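PDB 2HXI: putative transcriptional regulator from Streptomyces coelicolor, which probably binds DNA as a TetR-family transcription factor and regulates genes through a helix-turn-helix motif. Local coordinates for residues 32-37 against 57-62; 103-108 against 138-143. All blocks are in the same frame, centred on the assembly; numbering follows the deposited sequence.

Contact 1: 32-37 against 57-62; sequences EQILDA and ASLGTD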
loop_
_atom_site.group_PDB
_atom_site.type_symbol
_atom_site.label_atom_id
_atom_site.label_comp_id
_atom_site.label_asym_id
_atom_site.label_seq_id
_atom_site.Cartn_x
_atom_site.Cartn_y
_atom_site.Cartn_z
ATOM N N GLU B 32 -0.578 -27.772 7.333
ATOM C CA GLU B 32 -1.773 -27.013 7.755
ATOM C C GLU B 32 -1.821 -26.677 9.267
ATOM O O GLU B 32 -2.001 -25.520 9.635
ATOM C CB GLU B 32 -3.074 -27.658 7.242
ATOM C CG GLU B 32 -3.268 -27.562 5.697
ATOM C CD GLU B 32 -2.396 -28.550 4.867
ATOM O OE1 GLU B 32 -1.743 -29.460 5.460
ATOM O OE2 GLU B 32 -2.388 -28.412 3.606
ATOM N N GLN B 33 -1.612 -27.664 10.133
ATOM C CA GLN B 33 -1.515 -27.439 11.576
ATOM C C GLN B 33 -0.375 -26.489 12.030
ATOM O O GLN B 33 -0.544 -25.660 12.940
ATOM C CB GLN B 33 -1.430 -28.779 12.307
ATOM C CG GLN B 33 -2.727 -29.559 12.242
ATOM C CD GLN B 33 -2.552 -30.909 12.785
ATOM O OE1 GLN B 33 -1.679 -31.664 12.327
ATOM N NE2 GLN B 33 -3.333 -31.235 13.818
ATOM N N ILE B 34 0.803 -26.675 11.449
ATOM C CA ILE B 34 1.931 -25.795 11.680
ATOM C C ILE B 34 1.554 -24.332 11.323
ATOM O O ILE B 34 1.789 -23.409 12.111
ATOM C CB ILE B 34 3.169 -26.282 10.866
ATOM C CG1 ILE B 34 3.590 -27.711 11.355
ATOM C CG2 ILE B 34 4.308 -25.305 10.989
ATOM C CD1 ILE B 34 4.653 -28.399 10.394
ATOM N N LEU B 35 0.958 -24.155 10.137
ATOM C CA LEU B 35 0.610 -22.805 9.645
ATOM C C LEU B 35 -0.418 -22.122 10.562
ATOM O O LEU B 35 -0.297 -20.909 10.836
ATOM C CB LEU B 35 0.038 -22.953 8.234
ATOM C CG LEU B 35 1.100 -23.432 7.258
ATOM C CD1 LEU B 35 0.394 -23.758 5.936
ATOM C CD2 LEU B 35 2.176 -22.490 7.058
ATOM N N ASP B 36 -1.402 -22.877 11.010
ATOM C CA ASP B 36 -2.406 -22.394 11.942
ATOM C C ASP B 36 -1.831 -22.057 13.330
ATOM O O ASP B 36 -2.240 -21.078 13.980
ATOM C CB ASP B 36 -3.557 -23.392 12.062
ATOM C CG ASP B 36 -4.566 -23.303 10.896
ATOM O OD1 ASP B 36 -4.471 -22.408 10.006
ATOM O OD2 ASP B 36 -5.446 -24.189 10.862
ATOM N N ALA B 37 -0.874 -22.855 13.794
ATOM C CA ALA B 37 -0.206 -22.489 15.058
ATOM C C ALA B 37 0.545 -21.185 14.879
ATOM O O ALA B 37 0.556 -20.292 15.758
ATOM C CB ALA B 37 0.750 -23.612 15.499
ATOM N N ALA B 57 8.987 -24.755 19.157
ATOM C CA ALA B 57 8.844 -25.000 20.576
ATOM C C ALA B 57 7.375 -25.166 20.949
ATOM O O ALA B 57 7.043 -26.028 21.717
ATOM C CB ALA B 57 9.415 -23.851 21.329
ATOM N N SER B 58 6.502 -24.374 20.341
ATOM C CA SER B 58 5.063 -24.494 20.576
ATOM C C SER B 58 4.502 -25.829 20.058
ATOM O O SER B 58 3.451 -26.322 20.538
ATOM C CB SER B 58 4.396 -23.273 19.912
ATOM O OG SER B 58 4.120 -23.519 18.539
ATOM N N LEU B 59 5.152 -26.418 19.066
ATOM C CA LEU B 59 4.697 -27.653 18.457
ATOM C C LEU B 59 5.366 -28.888 19.072
ATOM O O LEU B 59 5.146 -30.028 18.628
ATOM C CB LEU B 59 4.911 -27.575 16.955
ATOM C CG LEU B 59 4.050 -26.499 16.271
ATOM C CD1 LEU B 59 4.661 -26.087 14.920
ATOM C CD2 LEU B 59 2.534 -26.992 16.141
ATOM N N GLY B 60 6.269 -28.627 19.997
ATOM C CA GLY B 60 7.058 -29.680 20.669
ATOM C C GLY B 60 7.998 -30.355 19.700
ATOM O O GLY B 60 8.248 -31.585 19.761
ATOM N N THR B 61 8.567 -29.526 18.821
ATOM C CA THR B 61 9.403 -30.070 17.811
ATOM C C THR B 61 10.622 -29.181 17.696
ATOM O O THR B 61 10.827 -28.365 18.529
ATOM C CB THR B 61 8.608 -30.338 16.460
ATOM O OG1 THR B 61 9.416 -31.158 15.594
ATOM C CG2 THR B 61 8.176 -29.057 15.803
ATOM N N ASP B 62 11.446 -29.366 16.687
ATOM C CA ASP B 62 12.593 -28.460 16.585
ATOM C C ASP B 62 12.632 -27.715 15.260
ATOM O O ASP B 62 11.982 -28.095 14.339
ATOM C CB ASP B 62 13.910 -29.152 16.872
ATOM C CG ASP B 62 14.102 -30.397 16.077
ATOM O OD1 ASP B 62 13.862 -30.395 14.831
ATOM O OD2 ASP B 62 14.522 -31.384 16.740
#

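Contact 2: 103-108 against 138-143; sequences TAVALR and EEVLQA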
loop_
_atom_site.group_PDB
_atom_site.type_symbol
_atom_site.label_atom_id
_atom_site.label_comp_id
_atom_site.label_asym_id
_atom_site.label_seq_id
_atom_site.Cartn_x
_atom_site.Cartn_y
_atom_site.Cartn_z
ATOM N N THR B 103 -16.949 -6.262 -3.153
ATOM C CA THR B 103 -16.819 -5.379 -1.959
ATOM C C THR B 103 -16.757 -6.249 -0.719
ATOM O O THR B 103 -15.906 -6.037 0.147
ATOM C CB THR B 103 -17.993 -4.349 -1.909
ATOM O OG1 THR B 103 -17.958 -3.546 -3.109
ATOM C CG2 THR B 103 -17.805 -3.446 -0.691
ATOM N N ALA B 104 -17.621 -7.259 -0.674
ATOM C CA ALA B 104 -17.641 -8.195 0.459
ATOM C C ALA B 104 -16.319 -8.930 0.640
ATOM O O ALA B 104 -15.825 -9.082 1.767
ATOM C CB ALA B 104 -18.880 -9.147 0.363
ATOM N N VAL B 105 -15.769 -9.446 -0.444
ATOM C CA VAL B 105 -14.465 -10.049 -0.349
ATOM C C VAL B 105 -13.381 -9.041 0.148
ATOM O O VAL B 105 -12.614 -9.347 1.040
ATOM C CB VAL B 105 -14.063 -10.658 -1.707
ATOM C CG1 VAL B 105 -12.552 -11.122 -1.712
ATOM C CG2 VAL B 105 -15.003 -11.810 -2.057
ATOM N N ALA B 106 -13.267 -7.871 -0.495
ATOM C CA ALA B 106 -12.302 -6.852 -0.088
ATOM C C ALA B 106 -12.454 -6.533 1.449
ATOM O O ALA B 106 -11.428 -6.452 2.192
ATOM C CB ALA B 106 -12.543 -5.601 -0.908
ATOM N N LEU B 107 -13.699 -6.408 1.939
ATOM C CA LEU B 107 -13.873 -6.116 3.375
ATOM C C LEU B 107 -13.412 -7.279 4.237
ATOM O O LEU B 107 -12.865 -7.042 5.352
ATOM C CB LEU B 107 -15.326 -5.761 3.729
ATOM C CG LEU B 107 -15.749 -4.461 3.003
ATOM C CD1 LEU B 107 -17.236 -4.176 3.330
ATOM C CD2 LEU B 107 -14.870 -3.282 3.331
ATOM N N ARG B 108 -13.691 -8.519 3.782
ATOM C CA ARG B 108 -13.330 -9.694 4.572
ATOM C C ARG B 108 -11.818 -9.746 4.639
ATOM O O ARG B 108 -11.267 -10.052 5.671
ATOM C CB ARG B 108 -13.887 -11.001 4.020
ATOM C CG ARG B 108 -15.347 -11.230 4.458
ATOM C CD ARG B 108 -15.924 -12.385 3.657
ATOM N NE ARG B 108 -17.128 -13.008 4.269
ATOM C CZ ARG B 108 -17.130 -14.119 4.994
ATOM N NH1 ARG B 108 -18.292 -14.584 5.455
ATOM N NH2 ARG B 108 -15.995 -14.774 5.267
ATOM N N GLU B 138 -11.067 -17.447 -6.889
ATOM C CA GLU B 138 -12.234 -18.032 -7.574
ATOM C C GLU B 138 -13.415 -17.018 -7.469
ATOM O O GLU B 138 -14.143 -16.733 -8.442
ATOM C CB GLU B 138 -12.605 -19.400 -6.977
ATOM C CG GLU B 138 -13.822 -20.028 -7.673
ATOM C CD GLU B 138 -13.574 -20.351 -9.152
ATOM O OE1 GLU B 138 -12.414 -20.394 -9.643
ATOM O OE2 GLU B 138 -14.585 -20.579 -9.821
ATOM N N GLU B 139 -13.628 -16.481 -6.274
ATOM C CA GLU B 139 -14.784 -15.581 -6.125
ATOM C C GLU B 139 -14.576 -14.269 -6.893
ATOM O O GLU B 139 -15.538 -13.749 -7.516
ATOM C CB GLU B 139 -15.055 -15.351 -4.631
ATOM C CG GLU B 139 -16.157 -14.249 -4.375
ATOM C CD GLU B 139 -17.565 -14.596 -4.902
ATOM O OE1 GLU B 139 -17.793 -15.681 -5.501
ATOM O OE2 GLU B 139 -18.461 -13.718 -4.757
ATOM N N VAL B 140 -13.387 -13.681 -6.816
ATOM C CA VAL B 140 -13.138 -12.446 -7.558
ATOM C C VAL B 140 -13.366 -12.662 -9.071
ATOM O O VAL B 140 -14.066 -11.917 -9.759
ATOM C CB VAL B 140 -11.734 -11.885 -7.237
ATOM C CG1 VAL B 140 -11.479 -10.640 -8.078
ATOM C CG2 VAL B 140 -11.616 -11.525 -5.717
ATOM N N LEU B 141 -12.826 -13.769 -9.571
ATOM C CA LEU B 141 -12.908 -14.043 -10.997
ATOM C C LEU B 141 -14.381 -14.330 -11.414
ATOM O O LEU B 141 -14.827 -13.879 -12.479
ATOM C CB LEU B 141 -11.990 -15.236 -11.331
ATOM C CG LEU B 141 -10.467 -14.978 -11.259
ATOM C CD1 LEU B 141 -9.556 -16.243 -11.278
ATOM C CD2 LEU B 141 -10.042 -13.935 -12.301
ATOM N N GLN B 142 -15.149 -15.057 -10.591
ATOM C CA GLN B 142 -16.558 -15.330 -10.902
ATOM C C GLN B 142 -17.317 -13.996 -10.904
ATOM O O GLN B 142 -18.141 -13.737 -11.778
ATOM C CB GLN B 142 -17.164 -16.312 -9.871
ATOM C CG GLN B 142 -16.676 -17.737 -10.044
ATOM C CD GLN B 142 -17.264 -18.425 -11.302
ATOM O OE1 GLN B 142 -18.046 -17.837 -12.055
ATOM N NE2 GLN B 142 -16.898 -19.677 -11.507
ATOM N N ALA B 143 -17.044 -13.167 -9.904
ATOM C CA ALA B 143 -17.656 -11.803 -9.864
ATOM C C ALA B 143 -17.345 -10.947 -11.106
ATOM O O ALA B 143 -18.259 -10.342 -11.678
ATOM C CB ALA B 143 -17.291 -11.068 -8.560
#

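Contact 1: 32-37 against 57-62
With its CG set opposite the carbonyl carbon (chi1 -65°), Leu59 reaches across to helix 31-43 and lays one methyl on Ile34 and the other on Ala37. Ile34 answers with a first torsion of -62°, which sets CG1 and CG2 side by side facing the incoming methyl: Leu59 CD1 is 4.0 Å from Ile34 CG2 and 4.1 Å from Ile34 CG1. The two side chains cross at about a right angle. One helical turn on, Ala37 points its CB at the other branch, and Leu59 CD2 stops 3.9 Å from Ala37 CB. The leucine fork thus straddles the span from Ile34 to Ala37.

Leu59 sits just past helix 52-58, where Gly60, with positive phi, closes a Schellman motif; Gly60 N bonds back to Ala57 O at 3.2 Å. Asp62 is the N-cap of helix 63-66, and residues 59-62 link the two helices within the predicted helix-turn-helix. Leu55 and Leu66 also pack on Ile34, and Trp29 NE1 holds the carbonyl of Leu59.

No hydrogen bond joins the two segments; aliphatic packing alone carries this contact, which therefore depends on shape and apolar burial rather than on directional bonds.

Contact 2: 103-108 against 138-143
Val105 faces helix 131-146 and makes both of the contacts between the segments, one with each of its methyls. The purely apolar one pairs valine with valine: Val105 CG1 lies 4.1 Å from Val140 CG2, at the point where the two backbones come nearest, with 7.7 Å between Val105 CA and Val140 CA.

The second contact uses the aliphatic part of an acidic side chain. Val105 CG2 rests 3.6 Å from Glu139 CG, a close van der Waals approach. Glu139 extends its CG away from its own backbone N (chi1 172°) and then bends at chi2 (64°), so the methylene meets the valine while the carboxylate turns elsewhere. That buried carboxylate is held by a salt bridge from Arg101 NE and a hydrogen bond with Tyr92 OH, both at Glu139 OE2, which would be expected to favour its charged form.

The Gln142-Glu138 pair takes no part in the valine packing. Gln142 NE2 donates to Glu138 OE2 at 3.0 Å, with an N-H...O angle of 162°, and Glu138 also takes backbone N-H groups of Ala204 and Leu205 of the second subunit.

Around this packing, Leu102 of helix 98-113 and Tyr158 and Leu161 of helix 154-173 touch Val140, Tyr92 lies on Val105, and helix 219-237 packs against Ala106 and Leu107.

Overall arrangement
Contact 1 comes first along the chain and is complete before contact 2 begins. Their centres are 30 Å apart and their nearest atoms about 15 Å, so they do not touch. Contact 1 ties helix 31-43 to the turn after helix 52-58, within the TetR-type N-terminal region that probably reads DNA. Contact 2 joins helices 98-113 and 131-146 in the tetracycline-repressor-like C-terminal region, much nearer the centre of the chain, and 138-143 also reaches the second subunit. The two share no helix; helix 73-88 follows contact 1 and precedes contact 2. The all-helical chain thus pairs a small DNA-binding-type domain with a larger body that contacts its partner subunit.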